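Local coordinates for protein ethylbenzene dehydrogenase alpha-subunit (Aromatoleum aromaticum, PDB 2IVF) that is the alpha subunit of a molybdenum enzyme of the molybdopterin oxidoreductase family, carrying a molybdenum atom, two pterin guanine dinucleotide cofactors and an iron/sulfur cluster, at residues N78-C92 against M661-D675. Sequence-based numbering, arbitrary orientation.
Sequences NWGSHLNICWPQGSC and MTTPCSGNPFFTFVD. With SF4 (iron/sulfur cluster), chain K; MGD (2-amino-5,6-dimercapto-7-methyl-3,7,8a,9-tetrahydro-8-oxa-1,3,9,10-tetraaza-anthracen-4-one guanosine dinucleotide), chain M.
Ser91 and Thr662 meet hydroxyl to hydroxyl, OG to OG1 at 3.0 Å, where the cluster-binding loop of this molybdopterin oxidoreductase lies on 661-675, a loop that runs into strand 670-675. His82 ND1, Cys86 SG and Cys92 SG each bind one iron of the cluster, His82 NE2 being hydrogen-bonded to Tyr656, and the 661-675 segment backs the loop that carries them. Gln89 is the side chain to follow. Its CB sits 3.3 Å from Thr663 O, CG passes the same carbonyl and Thr663 OG1, and a bend at chi2 (-84°) turns the amide inward. There OE1 comes against Thr662 CB and receives a weak bond from Ser91 N, while NE2 donates to His82 O and Asn84 O, the latter lying in the amide plane. Two bonds thus tie the loop between the ligands His82 and Cys86 to one amide nitrogen.

Farther along, Cys665 lays its sulfur over one face of the Trp87 indole, SG 3.9 Å from the centroid of the six-membered ring, and the same sulfur touches Pro88 CB. The indole NE1 is held by Ala480 O, and Trp87 O approaches MGD C23, next to the cluster ligand Cys86. Asn668 holds Gly90: ND2 reaches Gly90 O at 2.9 Å, nearly straight at 173°, and also meets Ser263, while OD1 is bound by Tyr261 and Ser264.

At the strand end, Asp675 N bonds to Trp79 O, and water 1 bridges that oxygen to Asp675 O. Thr672 OG1, turned anti to its carbonyl carbon (chi1 -65°), donates to Ser91 O at 2.7 Å from above the carbonyl plane.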
loop_
_atom_site.group_PDB
_atom_site.type_symbol
_atom_site.label_atom_id
_atom_site.label_comp_id
_atom_site.label_asym_id
_atom_site.label_seq_id
_atom_site.Cartn_x
_atom_site.Cartn_y
_atom_site.Cartn_z
ATOM N N ASN A 78 7.813 3.592 -22.368
ATOM C CA ASN A 78 8.502 2.295 -22.219
ATOM C C ASN A 78 7.740 1.405 -21.256
ATOM O O ASN A 78 6.882 1.883 -20.512
ATOM C CB ASN A 78 9.880 2.530 -21.599
ATOM C CG ASN A 78 10.790 3.372 -22.495
ATOM O OD1 ASN A 78 10.793 4.579 -22.411
ATOM N ND2 ASN A 78 11.572 2.726 -23.323
ATOM N N TRP A 79 8.118 0.130 -21.199
ATOM C CA TRP A 79 7.571 -0.762 -20.217
ATOM C C TRP A 79 8.248 -0.570 -18.871
ATOM O O TRP A 79 9.454 -0.426 -18.776
ATOM C CB TRP A 79 7.784 -2.236 -20.611
ATOM C CG TRP A 79 7.058 -2.692 -21.799
ATOM C CD1 TRP A 79 7.593 -3.332 -22.865
ATOM C CD2 TRP A 79 5.672 -2.553 -22.064
ATOM N NE1 TRP A 79 6.601 -3.662 -23.764
ATOM C CE2 TRP A 79 5.416 -3.188 -23.297
ATOM C CE3 TRP A 79 4.598 -1.985 -21.357
ATOM C CZ2 TRP A 79 4.155 -3.237 -23.863
ATOM C CZ3 TRP A 79 3.345 -2.058 -21.920
ATOM C CH2 TRP A 79 3.133 -2.682 -23.142
ATOM N N GLY A 80 7.439 -0.572 -17.819
ATOM C CA GLY A 80 7.986 -0.593 -16.486
ATOM C C GLY A 80 7.147 -1.403 -15.526
ATOM O O GLY A 80 6.009 -1.756 -15.786
ATOM N N SER A 81 7.792 -1.737 -14.424
ATOM C CA SER A 81 7.171 -2.343 -13.274
ATOM C C SER A 81 8.089 -2.035 -12.083
ATOM O O SER A 81 9.062 -1.263 -12.226
ATOM C CB SER A 81 6.949 -3.856 -13.441
ATOM O OG SER A 81 6.003 -4.308 -12.498
ATOM N N HIS A 82 7.765 -2.597 -10.920
ATOM C CA HIS A 82 8.462 -2.316 -9.655
ATOM C C HIS A 82 9.044 -3.614 -9.073
ATOM O O HIS A 82 8.390 -4.634 -9.102
ATOM C CB HIS A 82 7.455 -1.604 -8.747
ATOM C CG HIS A 82 6.607 -0.615 -9.497
ATOM N ND1 HIS A 82 5.268 -0.819 -9.797
ATOM C CD2 HIS A 82 6.961 0.519 -10.146
ATOM C CE1 HIS A 82 4.833 0.168 -10.560
ATOM N NE2 HIS A 82 5.833 1.011 -10.762
ATOM N N LEU A 83 10.291 -3.578 -8.601
ATOM C CA LEU A 83 10.969 -4.796 -8.181
ATOM C C LEU A 83 10.828 -5.039 -6.683
ATOM O O LEU A 83 11.083 -6.140 -6.230
ATOM C CB LEU A 83 12.426 -4.752 -8.611
ATOM C CG LEU A 83 12.657 -4.781 -10.133
ATOM C CD1 LEU A 83 11.678 -5.674 -10.902
ATOM C CD2 LEU A 83 12.582 -3.385 -10.692
ATOM N N ASN A 84 10.369 -4.020 -5.951
ATOM C CA ASN A 84 9.951 -4.153 -4.556
ATOM C C ASN A 84 9.083 -5.361 -4.400
ATOM O O ASN A 84 8.283 -5.652 -5.226
ATOM C CB ASN A 84 9.320 -2.863 -3.955
ATOM C CG ASN A 84 8.142 -2.289 -4.726
ATOM O OD1 ASN A 84 7.893 -1.057 -4.667
ATOM N ND2 ASN A 84 7.385 -3.145 -5.445
ATOM N N ILE A 85 9.331 -6.138 -3.359
ATOM C CA ILE A 85 8.548 -7.343 -3.183
ATOM C C ILE A 85 7.203 -7.062 -2.514
ATOM O O ILE A 85 7.006 -7.238 -1.321
ATOM C CB ILE A 85 9.348 -8.481 -2.491
ATOM C CG1 ILE A 85 10.581 -8.836 -3.332
ATOM C CG2 ILE A 85 8.457 -9.717 -2.340
ATOM C CD1 ILE A 85 10.257 -9.216 -4.854
ATOM N N CYS A 86 6.252 -6.580 -3.315
ATOM C CA CYS A 86 4.870 -6.868 -3.026
ATOM C C CYS A 86 4.730 -8.370 -3.150
ATOM O O CYS A 86 5.500 -8.997 -3.873
ATOM C CB CYS A 86 3.951 -6.115 -3.990
ATOM S SG CYS A 86 4.622 -6.047 -5.706
ATOM N N TRP A 87 3.739 -8.944 -2.463
ATOM C CA TRP A 87 3.505 -10.358 -2.449
ATOM C C TRP A 87 2.013 -10.633 -2.291
ATOM O O TRP A 87 1.339 -10.039 -1.434
ATOM C CB TRP A 87 4.262 -11.081 -1.319
ATOM C CG TRP A 87 4.361 -12.513 -1.657
ATOM C CD1 TRP A 87 3.521 -13.505 -1.250
ATOM C CD2 TRP A 87 5.279 -13.110 -2.563
ATOM N NE1 TRP A 87 3.885 -14.691 -1.827
ATOM C CE2 TRP A 87 4.975 -14.481 -2.624
ATOM C CE3 TRP A 87 6.369 -12.630 -3.286
ATOM C CZ2 TRP A 87 5.716 -15.395 -3.391
ATOM C CZ3 TRP A 87 7.075 -13.518 -4.101
ATOM C CH2 TRP A 87 6.772 -14.909 -4.110
ATOM N N PRO A 88 1.491 -11.542 -3.117
ATOM C CA PRO A 88 2.124 -12.093 -4.318
ATOM C C PRO A 88 2.650 -10.947 -5.150
ATOM O O PRO A 88 2.016 -9.898 -5.189
ATOM C CB PRO A 88 0.974 -12.800 -5.001
ATOM C CG PRO A 88 0.128 -13.275 -3.904
ATOM C CD PRO A 88 0.161 -12.151 -2.883
ATOM N N GLN A 89 3.820 -11.109 -5.766
ATOM C CA GLN A 89 4.408 -9.975 -6.495
ATOM C C GLN A 89 3.440 -9.533 -7.563
ATOM O O GLN A 89 2.963 -10.356 -8.312
ATOM C CB GLN A 89 5.768 -10.350 -7.071
ATOM C CG GLN A 89 6.821 -9.267 -6.921
ATOM C CD GLN A 89 6.749 -8.240 -8.014
ATOM O OE1 GLN A 89 6.253 -8.523 -9.104
ATOM N NE2 GLN A 89 7.237 -7.016 -7.730
ATOM N N GLY A 90 3.111 -8.242 -7.639
ATOM C CA GLY A 90 2.024 -7.861 -8.532
ATOM C C GLY A 90 2.379 -8.068 -9.995
ATOM O O GLY A 90 1.506 -8.380 -10.821
ATOM N N SER A 91 3.659 -7.884 -10.319
ATOM C CA SER A 91 4.191 -8.017 -11.673
ATOM C C SER A 91 3.327 -7.260 -12.632
ATOM O O SER A 91 3.013 -7.732 -13.739
ATOM C CB SER A 91 4.302 -9.477 -12.187
ATOM O OG SER A 91 5.278 -10.139 -11.467
ATOM N N CYS A 92 2.966 -6.067 -12.194
ATOM C CA CYS A 92 2.094 -5.206 -12.946
ATOM C C CYS A 92 2.838 -4.483 -14.019
ATOM O O CYS A 92 3.803 -3.803 -13.708
ATOM C CB CYS A 92 1.516 -4.173 -11.993
ATOM S SG CYS A 92 0.825 -4.827 -10.502
ATOM N N MET A 661 13.484 -7.776 -14.450
ATOM C CA MET A 661 12.296 -8.554 -14.660
ATOM C C MET A 661 11.690 -8.766 -13.298
ATOM O O MET A 661 12.437 -8.969 -12.341
ATOM C CB MET A 661 12.703 -9.892 -15.196
ATOM C CG MET A 661 11.618 -10.749 -15.655
ATOM S SD MET A 661 12.405 -12.084 -16.610
ATOM C CE MET A 661 13.376 -12.825 -15.345
ATOM N N THR A 662 10.364 -8.733 -13.202
ATOM C CA THR A 662 9.718 -8.980 -11.922
ATOM C C THR A 662 9.887 -10.454 -11.499
ATOM O O THR A 662 10.408 -11.265 -12.242
ATOM C CB THR A 662 8.269 -8.619 -11.999
ATOM O OG1 THR A 662 7.673 -9.364 -13.058
ATOM C CG2 THR A 662 8.121 -7.132 -12.288
ATOM N N THR A 663 9.554 -10.754 -10.250
ATOM C CA THR A 663 9.744 -12.084 -9.695
ATOM C C THR A 663 8.407 -12.567 -9.207
ATOM O O THR A 663 8.086 -12.454 -8.021
ATOM C CB THR A 663 10.728 -12.073 -8.514
ATOM O OG1 THR A 663 10.249 -11.184 -7.484
ATOM C CG2 THR A 663 12.098 -11.600 -8.995
ATOM N N PRO A 664 7.598 -13.086 -10.119
ATOM C CA PRO A 664 6.226 -13.488 -9.754
ATOM C C PRO A 664 6.171 -14.855 -9.026
ATOM O O PRO A 664 7.110 -15.697 -9.103
ATOM C CB PRO A 664 5.558 -13.626 -11.123
ATOM C CG PRO A 664 6.660 -14.094 -11.982
ATOM C CD PRO A 664 7.866 -13.367 -11.529
ATOM N N CYS A 665 5.038 -15.110 -8.388
ATOM C CA CYS A 665 4.728 -16.418 -7.908
ATOM C C CYS A 665 3.395 -16.823 -8.544
ATOM O O CYS A 665 2.909 -16.180 -9.493
ATOM C CB CYS A 665 4.633 -16.371 -6.400
ATOM S SG CYS A 665 3.306 -15.295 -5.803
ATOM N N SER A 666 2.811 -17.908 -8.046
ATOM C CA SER A 666 1.537 -18.402 -8.551
ATOM C C SER A 666 0.412 -17.360 -8.611
ATOM O O SER A 666 -0.433 -17.436 -9.513
ATOM C CB SER A 666 1.080 -19.609 -7.711
ATOM O OG SER A 666 0.918 -19.255 -6.359
ATOM N N GLY A 667 0.406 -16.417 -7.665
ATOM C CA GLY A 667 -0.717 -15.507 -7.484
ATOM C C GLY A 667 -1.012 -14.704 -8.731
ATOM O O GLY A 667 -2.124 -14.735 -9.227
ATOM N N ASN A 668 0.017 -14.003 -9.236
ATOM C CA ASN A 668 -0.061 -13.232 -10.465
ATOM C C ASN A 668 1.046 -13.827 -11.328
ATOM O O ASN A 668 2.167 -13.348 -11.291
ATOM C CB ASN A 668 0.221 -11.755 -10.246
ATOM C CG ASN A 668 -0.901 -10.992 -9.600
ATOM O OD1 ASN A 668 -1.871 -11.545 -9.041
ATOM N ND2 ASN A 668 -0.794 -9.666 -9.707
ATOM N N PRO A 669 0.742 -14.919 -12.027
ATOM C CA PRO A 669 1.757 -15.824 -12.572
ATOM C C PRO A 669 2.337 -15.440 -13.947
ATOM O O PRO A 669 2.309 -16.226 -14.916
ATOM C CB PRO A 669 1.021 -17.148 -12.620
ATOM C CG PRO A 669 -0.410 -16.747 -12.930
ATOM C CD PRO A 669 -0.641 -15.395 -12.332
ATOM N N PHE A 670 2.962 -14.269 -13.981
ATOM C CA PHE A 670 3.521 -13.708 -15.215
ATOM C C PHE A 670 4.712 -12.885 -14.847
ATOM O O PHE A 670 4.688 -12.163 -13.812
ATOM C CB PHE A 670 2.501 -12.823 -15.995
ATOM C CG PHE A 670 1.451 -12.175 -15.138
ATOM C CD1 PHE A 670 1.660 -10.935 -14.550
ATOM C CD2 PHE A 670 0.224 -12.788 -14.956
ATOM C CE1 PHE A 670 0.688 -10.354 -13.746
ATOM C CE2 PHE A 670 -0.759 -12.237 -14.155
ATOM C CZ PHE A 670 -0.548 -10.986 -13.568
ATOM N N PHE A 671 5.761 -12.993 -15.670
ATOM C CA PHE A 671 6.950 -12.156 -15.518
ATOM C C PHE A 671 6.776 -10.901 -16.328
ATOM O O PHE A 671 6.232 -10.933 -17.441
ATOM C CB PHE A 671 8.159 -12.873 -16.101
ATOM C CG PHE A 671 8.724 -13.910 -15.223
ATOM C CD1 PHE A 671 8.146 -15.160 -15.134
ATOM C CD2 PHE A 671 9.846 -13.636 -14.465
ATOM C CE1 PHE A 671 8.694 -16.142 -14.313
ATOM C CE2 PHE A 671 10.404 -14.608 -13.645
ATOM C CZ PHE A 671 9.816 -15.862 -13.580
ATOM N N THR A 672 7.301 -9.806 -15.818
ATOM C CA THR A 672 7.104 -8.489 -16.494
ATOM C C THR A 672 8.451 -7.829 -16.638
ATOM O O THR A 672 9.328 -7.900 -15.752
ATOM C CB THR A 672 6.090 -7.624 -15.711
ATOM O OG1 THR A 672 4.802 -8.255 -15.756
ATOM C CG2 THR A 672 5.957 -6.198 -16.261
ATOM N N PHE A 673 8.627 -7.239 -17.811
ATOM C CA PHE A 673 9.830 -6.525 -18.199
ATOM C C PHE A 673 9.889 -5.111 -17.642
ATOM O O PHE A 673 8.896 -4.375 -17.624
ATOM C CB PHE A 673 9.889 -6.472 -19.722
ATOM C CG PHE A 673 11.041 -5.698 -20.272
ATOM C CD1 PHE A 673 12.337 -6.071 -19.989
ATOM C CD2 PHE A 673 10.833 -4.624 -21.091
ATOM C CE1 PHE A 673 13.447 -5.349 -20.536
ATOM C CE2 PHE A 673 11.902 -3.921 -21.656
ATOM C CZ PHE A 673 13.214 -4.290 -21.374
ATOM N N VAL A 674 11.070 -4.735 -17.155
ATOM C CA VAL A 674 11.278 -3.407 -16.683
ATOM C C VAL A 674 12.407 -2.837 -17.516
ATOM O O VAL A 674 13.544 -3.285 -17.443
ATOM C CB VAL A 674 11.608 -3.336 -15.181
ATOM C CG1 VAL A 674 11.813 -1.859 -14.763
ATOM C CG2 VAL A 674 10.542 -4.012 -14.292
ATOM N N ASP A 675 12.071 -1.843 -18.321
ATOM C CA ASP A 675 13.033 -1.227 -19.173
ATOM C C ASP A 675 13.873 -0.217 -18.391
ATOM O O ASP A 675 13.490 0.263 -17.319
ATOM C CB ASP A 675 12.348 -0.530 -20.368
ATOM C CG ASP A 675 13.227 -0.471 -21.615
ATOM O OD1 ASP A 675 14.442 -0.786 -21.586
ATOM O OD2 ASP A 675 12.690 -0.066 -22.670
HETATM FE FE1 SF4 K . 2.103 -2.105 -6.847
HETATM FE FE2 SF4 K . 2.050 -3.853 -8.924
HETATM FE FE3 SF4 K . 4.152 -2.243 -8.627
HETATM FE FE4 SF4 K . 3.736 -4.285 -6.842
HETATM S S1 SF4 K . 4.306 -4.508 -9.021
HETATM S S2 SF4 K . 4.314 -2.053 -6.368
HETATM S S3 SF4 K . 1.449 -4.309 -6.819
HETATM S S4 SF4 K . 2.001 -1.570 -9.102
HETATM P PB MGD M . 0.020 -9.357 6.996
HETATM O O1B MGD M . 0.061 -8.001 6.384
HETATM O O2B MGD M . 0.986 -9.587 8.101
HETATM O O3B MGD M . 0.186 -10.567 5.999
HETATM O O3A MGD M . 0.889 -9.669 3.721
HETATM P PA MGD M . -0.118 -10.698 4.407
HETATM O O1A MGD M . -1.462 -10.250 4.029
HETATM O O2A MGD M . 0.268 -12.061 4.088
HETATM O "O5'" MGD M . -1.456 -9.651 7.565
HETATM C "C5'" MGD M . -2.065 -8.702 8.452
HETATM C "C4'" MGD M . -3.297 -9.317 9.109
HETATM O "O4'" MGD M . -2.906 -10.346 10.007
HETATM C "C3'" MGD M . -3.791 -8.215 10.018
HETATM O "O3'" MGD M . -4.764 -7.479 9.287
HETATM C "C2'" MGD M . -4.404 -8.992 11.189
HETATM O "O2'" MGD M . -5.831 -8.798 11.208
HETATM C "C1'" MGD M . -4.035 -10.454 10.887
HETATM N N9 MGD M . -3.621 -11.120 12.145
HETATM C C8 MGD M . -2.673 -10.743 13.016
HETATM N N7 MGD M . -2.562 -11.632 14.010
HETATM C C5 MGD M . -3.465 -12.609 13.740
HETATM C C6 MGD M . -3.881 -13.781 14.357
HETATM O O6 MGD M . -3.448 -14.209 15.434
HETATM N N1 MGD M . -4.873 -14.529 13.716
HETATM C C2 MGD M . -5.498 -14.167 12.513
HETATM N N2 MGD M . -6.480 -14.965 11.971
HETATM N N3 MGD M . -5.063 -13.044 11.924
HETATM C C4 MGD M . -4.103 -12.277 12.524
HETATM C C10 MGD M . 2.256 -9.778 3.888
HETATM C C11 MGD M . 2.911 -9.662 2.534
HETATM O O11 MGD M . 2.539 -8.463 1.990
HETATM C C12 MGD M . 4.437 -9.840 2.540
HETATM S S12 MGD M . 5.238 -10.943 3.651
HETATM C C13 MGD M . 5.203 -9.126 1.654
HETATM S S13 MGD M . 6.918 -9.350 1.645
HETATM C C14 MGD M . 4.575 -8.149 0.720
HETATM N N15 MGD M . 4.768 -6.800 1.326
HETATM C C16 MGD M . 3.859 -5.752 1.087
HETATM C C17 MGD M . 4.075 -4.464 1.503
HETATM O O17 MGD M . 5.102 -4.150 2.151
HETATM N N18 MGD M . 3.089 -3.500 1.209
HETATM C C19 MGD M . 1.954 -3.790 0.517
HETATM N N19 MGD M . 1.075 -2.792 0.295
HETATM N N20 MGD M . 1.762 -5.068 0.159
HETATM C C21 MGD M . 2.681 -6.017 0.395
HETATM N N22 MGD M . 2.457 -7.331 -0.002
HETATM C C23 MGD M . 3.053 -8.457 0.657
HETATM O O HOH W 1 10.983 1.339 -17.293
HETATM O O HOH W 2 10.947 -8.340 -8.181
HETATM O O HOH W 3 2.965 -13.050 -8.732
#